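Local structure of centrosomal protein of 104 kDa (Homo sapiens, 5LPI) at residues E6-N11 and G17-E22; L30-W33 and M38-R41; C42-Q47 and D66-C71; K119-L122 and G127-M130. The protein is required for building cilia and for the structural integrity of the ciliary tip, the part described here being its array of four zinc fingers. All blocks are in the same frame, centred on the assembly; numbering follows the deposited sequence.

Contact 1: residues E6-N11 and G17-E22. Unlike the reference sequence in segment 17-22: Glu22 (reference Ser).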
loop_
_atom_site.group_PDB
_atom_site.type_symbol
_atom_site.label_atom_id
_atom_site.label_comp_id
_atom_site.label_asym_id
_atom_site.label_seq_id
_atom_site.Cartn_x
_atom_site.Cartn_y
_atom_site.Cartn_z
ATOM N N GLU A 6 22.979 -10.296 -15.785
ATOM C CA GLU A 6 21.932 -10.730 -16.701
ATOM C C GLU A 6 20.693 -11.206 -15.952
ATOM O O GLU A 6 19.568 -11.021 -16.428
ATOM C CB GLU A 6 22.484 -11.834 -17.609
ATOM C CG GLU A 6 21.534 -12.313 -18.703
ATOM C CD GLU A 6 22.199 -13.275 -19.678
ATOM O OE1 GLU A 6 23.178 -12.876 -20.349
ATOM O OE2 GLU A 6 21.748 -14.437 -19.764
ATOM N N HIS A 7 20.873 -11.791 -14.771
ATOM C CA HIS A 7 19.777 -12.321 -13.970
ATOM C C HIS A 7 19.551 -11.508 -12.697
ATOM O O HIS A 7 19.198 -12.056 -11.650
ATOM C CB HIS A 7 20.034 -13.786 -13.633
ATOM C CG HIS A 7 20.327 -14.631 -14.834
ATOM N ND1 HIS A 7 19.334 -15.206 -15.597
ATOM C CD2 HIS A 7 21.500 -14.979 -15.416
ATOM C CE1 HIS A 7 19.882 -15.881 -16.593
ATOM N NE2 HIS A 7 21.195 -15.758 -16.506
ATOM N N TYR A 8 19.744 -10.187 -12.770
ATOM C CA TYR A 8 19.552 -9.350 -11.587
ATOM C C TYR A 8 18.073 -9.238 -11.218
ATOM O O TYR A 8 17.727 -9.189 -10.031
ATOM C CB TYR A 8 20.161 -7.966 -11.815
ATOM C CG TYR A 8 19.868 -6.960 -10.718
ATOM C CD1 TYR A 8 20.698 -6.849 -9.608
ATOM C CD2 TYR A 8 18.768 -6.111 -10.800
ATOM C CE1 TYR A 8 20.433 -5.932 -8.603
ATOM C CE2 TYR A 8 18.489 -5.194 -9.796
ATOM C CZ TYR A 8 19.325 -5.108 -8.701
ATOM O OH TYR A 8 19.053 -4.199 -7.705
ATOM N N LEU A 9 17.189 -9.199 -12.215
ATOM C CA LEU A 9 15.753 -9.102 -11.978
ATOM C C LEU A 9 15.108 -10.446 -11.646
ATOM O O LEU A 9 13.877 -10.522 -11.591
ATOM C CB LEU A 9 15.058 -8.490 -13.199
ATOM C CG LEU A 9 15.552 -7.109 -13.636
ATOM C CD1 LEU A 9 14.820 -6.642 -14.884
ATOM C CD2 LEU A 9 15.395 -6.101 -12.507
ATOM N N ASP A 10 15.901 -11.489 -11.412
ATOM C CA ASP A 10 15.397 -12.831 -11.162
ATOM C C ASP A 10 15.554 -13.207 -9.692
ATOM O O ASP A 10 16.469 -12.740 -9.003
ATOM C CB ASP A 10 16.119 -13.857 -12.045
ATOM C CG ASP A 10 15.852 -13.640 -13.526
ATOM O OD1 ASP A 10 15.034 -12.758 -13.866
ATOM O OD2 ASP A 10 16.461 -14.352 -14.353
ATOM N N ASN A 11 14.640 -14.067 -9.223
ATOM C CA ASN A 11 14.573 -14.488 -7.820
ATOM C C ASN A 11 14.422 -13.296 -6.875
ATOM O O ASN A 11 14.825 -13.360 -5.710
ATOM C CB ASN A 11 15.790 -15.332 -7.430
ATOM C CG ASN A 11 15.877 -16.622 -8.218
ATOM O OD1 ASN A 11 14.857 -17.226 -8.555
ATOM N ND2 ASN A 11 17.097 -17.050 -8.523
ATOM N N GLY A 17 11.970 -6.171 -2.033
ATOM C CA GLY A 17 13.398 -6.307 -2.252
ATOM C C GLY A 17 13.979 -7.663 -1.909
ATOM O O GLY A 17 15.112 -7.947 -2.307
ATOM N N GLU A 18 13.241 -8.510 -1.190
ATOM C CA GLU A 18 13.775 -9.798 -0.769
ATOM C C GLU A 18 14.182 -10.635 -1.971
ATOM O O GLU A 18 13.539 -10.605 -3.024
ATOM C CB GLU A 18 12.738 -10.568 0.054
ATOM C CG GLU A 18 12.690 -10.207 1.527
ATOM C CD GLU A 18 11.790 -11.143 2.320
ATOM O OE1 GLU A 18 11.519 -12.270 1.839
ATOM O OE2 GLU A 18 11.350 -10.746 3.421
ATOM N N ARG A 19 15.266 -11.384 -1.800
ATOM C CA ARG A 19 15.699 -12.388 -2.756
ATOM C C ARG A 19 15.666 -13.750 -2.077
ATOM O O ARG A 19 15.947 -13.861 -0.881
ATOM C CB ARG A 19 17.117 -12.087 -3.272
ATOM C CG ARG A 19 17.182 -11.004 -4.331
ATOM C CD ARG A 19 18.633 -10.729 -4.761
ATOM N NE ARG A 19 18.723 -9.541 -5.609
ATOM C CZ ARG A 19 18.475 -9.541 -6.916
ATOM N NH1 ARG A 19 18.130 -10.665 -7.530
ATOM N NH2 ARG A 19 18.567 -8.417 -7.612
ATOM N N SER A 20 15.319 -14.781 -2.838
ATOM C CA SER A 20 15.285 -16.138 -2.303
ATOM C C SER A 20 15.238 -17.118 -3.462
ATOM O O SER A 20 14.661 -16.831 -4.516
ATOM C CB SER A 20 14.082 -16.352 -1.372
ATOM O OG SER A 20 13.973 -17.704 -0.950
ATOM N N GLU A 21 15.866 -18.280 -3.261
ATOM C CA GLU A 21 15.802 -19.326 -4.275
ATOM C C GLU A 21 14.362 -19.759 -4.523
ATOM O O GLU A 21 13.984 -20.044 -5.665
ATOM C CB GLU A 21 16.677 -20.515 -3.859
ATOM C CG GLU A 21 16.175 -21.334 -2.659
ATOM C CD GLU A 21 16.295 -20.611 -1.321
ATOM O OE1 GLU A 21 16.807 -19.468 -1.291
ATOM O OE2 GLU A 21 15.875 -21.193 -0.296
ATOM N N GLU A 22 13.534 -19.769 -3.477
ATOM C CA GLU A 22 12.137 -20.141 -3.650
ATOM C C GLU A 22 11.352 -19.120 -4.461
ATOM O O GLU A 22 10.235 -19.430 -4.879
ATOM C CB GLU A 22 11.468 -20.346 -2.289
ATOM C CG GLU A 22 12.236 -21.259 -1.339
ATOM C CD GLU A 22 12.529 -22.633 -1.929
ATOM O OE1 GLU A 22 11.714 -23.135 -2.734
ATOM O OE2 GLU A 22 13.582 -23.212 -1.583
HETATM O O HOH W 1 19.181 -6.650 -5.356
#
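Arg19 closes its guanidinium on the main chain of Tyr8 end-on, and this is where the two loops are most firmly joined. NH1 and NH2 both donate to Tyr8 O, the bond from NH2 being the shorter at 2.7 Å and the straighter, with 151° at the hydrogen. Tyr8 O lies close to the guanidinium plane for both bonds, so the two N-H groups converge on it. With CG anti to its own carbonyl carbon (chi1 -78°) and the chain extended as far as NE, the arginine spans the gap between the loops. NH2 then also lies over one face of the Tyr8 ring, with Arg19 CZ 4.6 Å from the centroid of that ring: a cation-pi contact in which ring and guanidinium are turned 61° apart. The carbonyl gripped here belongs to a type I beta turn, His7 to Asp10, which leads towards the first zinc finger of the array; Cys13 and Cys16 of that finger follow in the connection between the two loops. A single backbone bond, Ser20 N to Asn11 O at 3.2 Å, adds a second tie, beside which Arg19 CA sends its C-H to the same oxygen. The whole contact lies at the surface, and beyond these bonds it is looser. A water accepts from Arg19 NH2 at 2.9 Å and bonds only weakly to Tyr8 OH, while the Asn11 side chain packs without a bond against Ser20, its CB 3.5 Å from Ser20 O.

Contact 2: residues L30-W33 and M38-R41. With ZN (zinc ion), chain G.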
loop_
_atom_site.group_PDB
_atom_site.type_symbol
_atom_site.label_atom_id
_atom_site.label_comp_id
_atom_site.label_asym_id
_atom_site.label_seq_id
_atom_site.Cartn_x
_atom_site.Cartn_y
_atom_site.Cartn_z
ATOM N N LEU A 30 2.966 -16.789 -4.906
ATOM C CA LEU A 30 2.557 -17.152 -3.556
ATOM C C LEU A 30 3.059 -16.126 -2.550
ATOM O O LEU A 30 2.350 -15.780 -1.593
ATOM C CB LEU A 30 3.072 -18.550 -3.224
ATOM C CG LEU A 30 2.708 -19.169 -1.877
ATOM C CD1 LEU A 30 1.191 -19.149 -1.642
ATOM C CD2 LEU A 30 3.225 -20.590 -1.860
ATOM N N HIS A 31 4.288 -15.641 -2.754
ATOM C CA HIS A 31 4.825 -14.539 -1.966
ATOM C C HIS A 31 3.877 -13.342 -1.937
ATOM O O HIS A 31 3.550 -12.827 -0.862
ATOM C CB HIS A 31 6.200 -14.135 -2.535
ATOM C CG HIS A 31 6.840 -12.999 -1.802
ATOM N ND1 HIS A 31 7.293 -13.115 -0.506
ATOM C CD2 HIS A 31 7.106 -11.726 -2.182
ATOM C CE1 HIS A 31 7.815 -11.965 -0.118
ATOM N NE2 HIS A 31 7.708 -11.108 -1.115
ATOM N N TYR A 32 3.430 -12.875 -3.109
ATOM C CA TYR A 32 2.547 -11.711 -3.143
ATOM C C TYR A 32 1.216 -12.015 -2.471
ATOM O O TYR A 32 0.636 -11.157 -1.796
ATOM C CB TYR A 32 2.274 -11.257 -4.575
ATOM C CG TYR A 32 3.471 -11.075 -5.502
ATOM C CD1 TYR A 32 4.666 -10.518 -5.056
ATOM C CD2 TYR A 32 3.379 -11.445 -6.843
ATOM C CE1 TYR A 32 5.754 -10.355 -5.936
ATOM C CE2 TYR A 32 4.451 -11.282 -7.723
ATOM C CZ TYR A 32 5.637 -10.736 -7.259
ATOM O OH TYR A 32 6.697 -10.583 -8.134
ATOM N N TRP A 33 0.696 -13.225 -2.684
ATOM C CA TRP A 33 -0.646 -13.555 -2.219
ATOM C C TRP A 33 -0.708 -13.622 -0.697
ATOM O O TRP A 33 -1.732 -13.253 -0.108
ATOM C CB TRP A 33 -1.086 -14.887 -2.844
ATOM C CG TRP A 33 -2.457 -15.350 -2.457
ATOM C CD1 TRP A 33 -2.773 -16.514 -1.812
ATOM C CD2 TRP A 33 -3.706 -14.683 -2.714
ATOM N NE1 TRP A 33 -4.133 -16.605 -1.652
ATOM C CE2 TRP A 33 -4.730 -15.503 -2.197
ATOM C CE3 TRP A 33 -4.057 -13.487 -3.348
ATOM C CZ2 TRP A 33 -6.076 -15.151 -2.267
ATOM C CZ3 TRP A 33 -5.394 -13.142 -3.427
ATOM C CH2 TRP A 33 -6.389 -13.975 -2.891
ATOM N N MET A 38 4.929 -5.531 1.802
ATOM C CA MET A 38 4.594 -4.301 1.098
ATOM C C MET A 38 3.253 -4.372 0.384
ATOM O O MET A 38 2.772 -3.350 -0.134
ATOM C CB MET A 38 5.692 -3.963 0.092
ATOM C CG MET A 38 7.070 -3.803 0.725
ATOM S SD MET A 38 7.149 -2.378 1.843
ATOM C CE MET A 38 6.722 -1.079 0.681
ATOM N N LEU A 39 2.635 -5.541 0.355
ATOM C CA LEU A 39 1.397 -5.749 -0.371
ATOM C C LEU A 39 0.288 -6.132 0.597
ATOM O O LEU A 39 0.532 -6.549 1.736
ATOM C CB LEU A 39 1.564 -6.851 -1.433
ATOM C CG LEU A 39 2.795 -6.753 -2.327
ATOM C CD1 LEU A 39 2.873 -7.985 -3.248
ATOM C CD2 LEU A 39 2.800 -5.460 -3.152
ATOM N N THR A 40 -0.942 -5.985 0.115
ATOM C CA THR A 40 -2.121 -6.391 0.856
ATOM C C THR A 40 -3.123 -6.969 -0.133
ATOM O O THR A 40 -3.073 -6.681 -1.331
ATOM C CB THR A 40 -2.714 -5.202 1.637
ATOM O OG1 THR A 40 -3.743 -5.675 2.492
ATOM C CG2 THR A 40 -3.318 -4.164 0.694
ATOM N N ARG A 41 -4.024 -7.811 0.361
ATOM C CA ARG A 41 -5.169 -8.234 -0.436
ATOM C C ARG A 41 -6.294 -7.231 -0.257
ATOM O O ARG A 41 -6.747 -7.011 0.867
ATOM C CB ARG A 41 -5.686 -9.607 -0.009
ATOM C CG ARG A 41 -4.995 -10.781 -0.589
ATOM C CD ARG A 41 -5.638 -12.056 -0.031
ATOM N NE ARG A 41 -4.613 -13.031 0.280
ATOM C CZ ARG A 41 -4.799 -14.101 1.035
ATOM N NH1 ARG A 41 -5.992 -14.346 1.565
ATOM N NH2 ARG A 41 -3.787 -14.912 1.253
HETATM ZN ZN ZN G . 7.962 -9.004 -1.331
#
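The backbones of helix 27-35 and strand 39-41 stay apart, Tyr32 CA and Leu39 CA being 6.7 Å from each other, and the links between them run through side chains, one of them onto a backbone carbonyl. This is where one zinc finger passes into the next: His31 NE2 binds zinc at 2.1 Å together with Cys13, Cys16 and Cys36, and the strand leads directly into the CxxC loop of the second finger. Arg41 makes the main link. Its guanidinium lies flat on the indole of Trp33, with planes at 12° and centres 3.8 Å apart, while CD sits over the six-membered ring in a CH-pi contact. Trp33 CG is anti to the backbone N (chi1 -180°), a setting that turns a face of the indole to the guanidinium that the carbonyl of the same residue holds. Were Trp33 replaced by alanine, the guanidinium is likely to lose the surface it lies on, leaving CD and the rest of the arginine chain freer to move. Closer to the zinc, Leu39 CD1 packs against Tyr32 CB at 3.6 Å. Two nitrogens of Arg41, NE and NH2, converge side-on upon Trp33 O: NE, at 2.9 Å, is tilted 17° from the carbonyl plane, whereas NH2 comes from well above it.

Contact 3: residues C42-Q47 and D66-C71. With ZN (zinc ion), chain F; ZN (zinc ion), chain E.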
loop_
_atom_site.group_PDB
_atom_site.type_symbol
_atom_site.label_atom_id
_atom_site.label_comp_id
_atom_site.label_asym_id
_atom_site.label_seq_id
_atom_site.Cartn_x
_atom_site.Cartn_y
_atom_site.Cartn_z
ATOM N N CYS A 42 -6.798 -6.682 -1.354
ATOM C CA CYS A 42 -7.965 -5.807 -1.237
ATOM C C CYS A 42 -9.168 -6.605 -0.748
ATOM O O CYS A 42 -9.571 -7.583 -1.388
ATOM C CB CYS A 42 -8.281 -5.149 -2.576
ATOM S SG CYS A 42 -9.716 -4.080 -2.455
ATOM N N ASP A 43 -9.754 -6.200 0.381
ATOM C CA ASP A 43 -10.890 -6.968 0.890
ATOM C C ASP A 43 -12.114 -6.841 -0.019
ATOM O O ASP A 43 -12.988 -7.712 0.004
ATOM C CB ASP A 43 -11.246 -6.523 2.312
ATOM C CG ASP A 43 -12.174 -7.508 3.033
ATOM O OD1 ASP A 43 -12.228 -8.703 2.654
ATOM O OD2 ASP A 43 -12.852 -7.081 3.995
ATOM N N HIS A 44 -12.169 -5.803 -0.852
ATOM C CA HIS A 44 -13.363 -5.548 -1.644
ATOM C C HIS A 44 -13.377 -6.332 -2.953
ATOM O O HIS A 44 -14.429 -6.844 -3.345
ATOM C CB HIS A 44 -13.473 -4.039 -1.872
ATOM C CG HIS A 44 -13.359 -3.259 -0.600
ATOM N ND1 HIS A 44 -14.366 -3.230 0.340
ATOM C CD2 HIS A 44 -12.320 -2.576 -0.060
ATOM C CE1 HIS A 44 -13.976 -2.507 1.377
ATOM N NE2 HIS A 44 -12.732 -2.114 1.166
ATOM N N CYS A 45 -12.218 -6.485 -3.609
ATOM C CA CYS A 45 -12.131 -7.169 -4.886
ATOM C C CYS A 45 -11.279 -8.427 -4.847
ATOM O O CYS A 45 -11.256 -9.172 -5.840
ATOM C CB CYS A 45 -11.572 -6.216 -5.957
ATOM S SG CYS A 45 -9.809 -5.904 -5.791
ATOM N N LYS A 46 -10.581 -8.682 -3.741
ATOM C CA LYS A 46 -9.720 -9.842 -3.482
ATOM C C LYS A 46 -8.451 -9.865 -4.330
ATOM O O LYS A 46 -7.771 -10.903 -4.385
ATOM C CB LYS A 46 -10.469 -11.178 -3.636
ATOM C CG LYS A 46 -11.864 -11.191 -2.996
ATOM C CD LYS A 46 -11.868 -10.841 -1.516
ATOM C CE LYS A 46 -13.298 -10.885 -0.954
ATOM N NZ LYS A 46 -13.321 -10.619 0.512
ATOM N N GLN A 47 -8.094 -8.758 -4.976
ATOM C CA GLN A 47 -6.829 -8.658 -5.689
ATOM C C GLN A 47 -5.721 -8.236 -4.729
ATOM O O GLN A 47 -5.979 -7.557 -3.736
ATOM C CB GLN A 47 -6.917 -7.631 -6.814
ATOM C CG GLN A 47 -7.939 -7.973 -7.869
ATOM C CD GLN A 47 -7.399 -8.958 -8.870
ATOM O OE1 GLN A 47 -7.797 -10.116 -8.879
ATOM N NE2 GLN A 47 -6.477 -8.506 -9.718
ATOM N N ASP A 66 -16.579 2.209 -7.750
ATOM C CA ASP A 66 -17.739 3.097 -7.774
ATOM C C ASP A 66 -18.437 3.177 -6.422
ATOM O O ASP A 66 -19.337 4.002 -6.263
ATOM C CB ASP A 66 -18.743 2.652 -8.849
ATOM C CG ASP A 66 -18.161 2.697 -10.260
ATOM O OD1 ASP A 66 -17.251 3.507 -10.522
ATOM O OD2 ASP A 66 -18.623 1.915 -11.115
ATOM N N GLY A 67 -18.064 2.340 -5.459
ATOM C CA GLY A 67 -18.597 2.456 -4.120
ATOM C C GLY A 67 -17.771 3.312 -3.176
ATOM O O GLY A 67 -18.097 3.380 -1.987
ATOM N N PHE A 68 -16.702 3.948 -3.662
ATOM C CA PHE A 68 -15.838 4.785 -2.835
ATOM C C PHE A 68 -15.788 6.213 -3.354
ATOM O O PHE A 68 -15.912 6.459 -4.556
ATOM C CB PHE A 68 -14.405 4.244 -2.786
ATOM C CG PHE A 68 -14.302 2.894 -2.152
ATOM C CD1 PHE A 68 -14.499 2.739 -0.792
ATOM C CD2 PHE A 68 -14.025 1.771 -2.916
ATOM C CE1 PHE A 68 -14.407 1.471 -0.190
ATOM C CE2 PHE A 68 -13.926 0.513 -2.328
ATOM C CZ PHE A 68 -14.129 0.365 -0.960
ATOM N N GLY A 69 -15.565 7.151 -2.430
ATOM C CA GLY A 69 -15.214 8.505 -2.792
ATOM C C GLY A 69 -14.027 8.970 -1.969
ATOM O O GLY A 69 -13.703 8.402 -0.924
ATOM N N LYS A 70 -13.371 10.021 -2.465
ATOM C CA LYS A 70 -12.147 10.525 -1.854
ATOM C C LYS A 70 -12.494 11.621 -0.860
ATOM O O LYS A 70 -13.175 12.591 -1.213
ATOM C CB LYS A 70 -11.189 11.063 -2.913
ATOM C CG LYS A 70 -9.911 11.667 -2.344
ATOM C CD LYS A 70 -8.949 12.011 -3.464
ATOM C CE LYS A 70 -7.598 12.445 -2.929
ATOM N NZ LYS A 70 -6.754 13.037 -4.006
ATOM N N CYS A 71 -12.046 11.467 0.382
ATOM C CA CYS A 71 -12.158 12.578 1.316
ATOM C C CYS A 71 -11.080 13.596 0.992
ATOM O O CYS A 71 -9.885 13.279 1.037
ATOM C CB CYS A 71 -12.026 12.117 2.764
ATOM S SG CYS A 71 -11.857 13.562 3.882
HETATM ZN ZN ZN F . -9.921 -3.744 -4.751
HETATM ZN ZN ZN E . -11.101 12.170 5.685
#
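Cys42 SG, two residues before the His44 that meets Phe68, is bound by zinc at 2.3 Å and receives weak N-H bonds from His44 N and Cys45 N. Such N-H...S bonds from a CxxC loop are expected to spread the negative charge of the sulfur, and Gln47 N probably does likewise for Cys45 SG at 3.4 Å; His57 and Cys62 complete the site. No hydrogen bond joins the two segments. Their contact is a T-shaped pair in which the edge of Phe68 is directed at the face of His44, with planes at 73° and centroids 4.9 Å apart. Phe68 CZ stands over the centre of the imidazole, 3.6 Å from His44 NE2, and the near-even spacing of CZ from all five ring atoms supports that placement. The His44 ring gets there with CG anti to the carbonyl carbon (chi1 -51°). A serine in place of His44 would probably leave the Phe68 edge without the face it abuts and open a gap between the two fingers. Phe68 begins strand 68-70, which runs on to Cys71 of the third zinc site; its ring also stacks on Phe79 of the partner strand 77-79, and Leu58 of helix 54-60 touches both His44 and Phe68.

Contact 4: residues K119-L122 and G127-M130. With ZN (zinc ion), chain H.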
loop_
_atom_site.group_PDB
_atom_site.type_symbol
_atom_site.label_atom_id
_atom_site.label_comp_id
_atom_site.label_asym_id
_atom_site.label_seq_id
_atom_site.Cartn_x
_atom_site.Cartn_y
_atom_site.Cartn_z
ATOM N N LYS A 119 9.323 1.420 2.721
ATOM C CA LYS A 119 9.818 0.137 3.207
ATOM C C LYS A 119 10.047 0.168 4.711
ATOM O O LYS A 119 9.674 -0.773 5.417
ATOM C CB LYS A 119 11.108 -0.249 2.475
ATOM C CG LYS A 119 10.895 -0.692 1.032
ATOM C CD LYS A 119 12.173 -1.354 0.496
ATOM C CE LYS A 119 11.984 -1.921 -0.907
ATOM N NZ LYS A 119 11.885 -0.843 -1.932
ATOM N N ALA A 120 10.652 1.244 5.222
ATOM C CA ALA A 120 10.930 1.298 6.654
ATOM C C ALA A 120 9.639 1.352 7.467
ATOM O O ALA A 120 9.542 0.746 8.543
ATOM C CB ALA A 120 11.829 2.495 6.965
ATOM N N HIS A 121 8.633 2.072 6.971
ATOM C CA HIS A 121 7.358 2.124 7.680
ATOM C C HIS A 121 6.675 0.761 7.704
ATOM O O HIS A 121 6.248 0.287 8.759
ATOM C CB HIS A 121 6.437 3.148 7.029
ATOM C CG HIS A 121 5.111 3.258 7.711
ATOM N ND1 HIS A 121 4.935 3.971 8.877
ATOM C CD2 HIS A 121 3.906 2.715 7.415
ATOM C CE1 HIS A 121 3.675 3.876 9.262
ATOM N NE2 HIS A 121 3.029 3.126 8.388
ATOM N N LEU A 122 6.567 0.118 6.550
ATOM C CA LEU A 122 5.753 -1.093 6.458
ATOM C C LEU A 122 6.481 -2.337 6.969
ATOM O O LEU A 122 5.837 -3.253 7.490
ATOM C CB LEU A 122 5.295 -1.287 5.014
ATOM C CG LEU A 122 4.247 -0.254 4.569
ATOM C CD1 LEU A 122 3.924 -0.418 3.093
ATOM C CD2 LEU A 122 2.968 -0.377 5.411
ATOM N N GLY A 127 7.502 0.027 13.237
ATOM C CA GLY A 127 6.904 0.823 12.186
ATOM C C GLY A 127 5.392 0.757 12.228
ATOM O O GLY A 127 4.788 1.052 13.264
ATOM N N CYS A 128 4.776 0.340 11.118
ATOM C CA CYS A 128 3.323 0.342 11.004
ATOM C C CYS A 128 2.703 -0.671 11.960
ATOM O O CYS A 128 3.101 -1.836 11.996
ATOM C CB CYS A 128 2.898 0.030 9.567
ATOM S SG CYS A 128 1.123 0.290 9.295
ATOM N N THR A 129 1.721 -0.227 12.732
ATOM C CA THR A 129 1.007 -1.103 13.647
ATOM C C THR A 129 -0.210 -1.756 13.012
ATOM O O THR A 129 -0.860 -2.580 13.658
ATOM C CB THR A 129 0.547 -0.319 14.871
ATOM O OG1 THR A 129 -0.510 0.557 14.467
ATOM C CG2 THR A 129 1.687 0.513 15.425
ATOM N N MET A 130 -0.555 -1.392 11.781
ATOM C CA MET A 130 -1.783 -1.868 11.163
ATOM C C MET A 130 -1.512 -2.766 9.960
ATOM O O MET A 130 -2.434 -3.052 9.197
ATOM C CB MET A 130 -2.667 -0.680 10.758
ATOM C CG MET A 130 -3.211 0.132 11.933
ATOM S SD MET A 130 -4.210 -0.896 13.038
ATOM C CE MET A 130 -5.611 -1.270 11.988
HETATM ZN ZN ZN H . 1.065 2.455 8.557
#
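The fourth zinc site of the array takes two of its ligands from this contact, His121 on helix 115-123 and Cys128 in the loop that follows. His121 NE2 binds the ion at 2.1 Å and Cys128 SG at 2.3 Å; Cys104 and Cys107 supply the other two sulfurs. His121 CG and Cys128 SG both stand anti to their backbone N, and at Cys128 (chi1 -170°) this carries SG to the metal while CB stays close beside the imidazole, 3.3 Å from His121 NE2. Cys128 CA lies over one face of the His121 ring, offset toward its rim, whereas SG reaches the ring only obliquely. Phe111 stacks on the same imidazole, which probably helps to hold the ring in its orientation. The arrangement is a CxxC zinc finger with three cysteines and one histidine, in which a short antiparallel hairpin, 102-103 with 110-111, precedes the helix, and the last cysteine comes from the chain returning after it. That return is secured by the backbone: Cys128 N donates to His121 O at 2.8 Å, with 152° at the hydrogen, so one residue pair is joined both through the metal and through the main chain. Gly127 packs its CA 3.5 Å from the same oxygen, in a C-H...O contact. A side chain at Gly127 would point into His121 O, and the absence of one permits this close approach. On the sulfur, Met130 N gives a further bond of 3.4 Å, while Leu122 CD2 lies against Cys128 CB at the longer distance of 4.2 Å.

From the N terminus the four contacts follow one another in series; none crosses or encloses another. Contact 1 closes the loop bearing the first CxxC pair, and contact 2 closes the turn from the first finger's helix into strand 39-41. Contact 3 spans the whole second finger to reach the strand of the third, and contact 4 closes the loop after the last helix. Contacts 1 and 2 touch where Glu18 OE1 approaches His31 CE1; Trp33 CZ3 lies 3.4 Å from Lys46 O, joining contacts 2 and 3. Distant in sequence, contact 4 packs back on contact 2 through Met38 and Leu122, bringing the last finger against the junction between the first two. The centres of contacts 1 and 3 are about 32 Å apart.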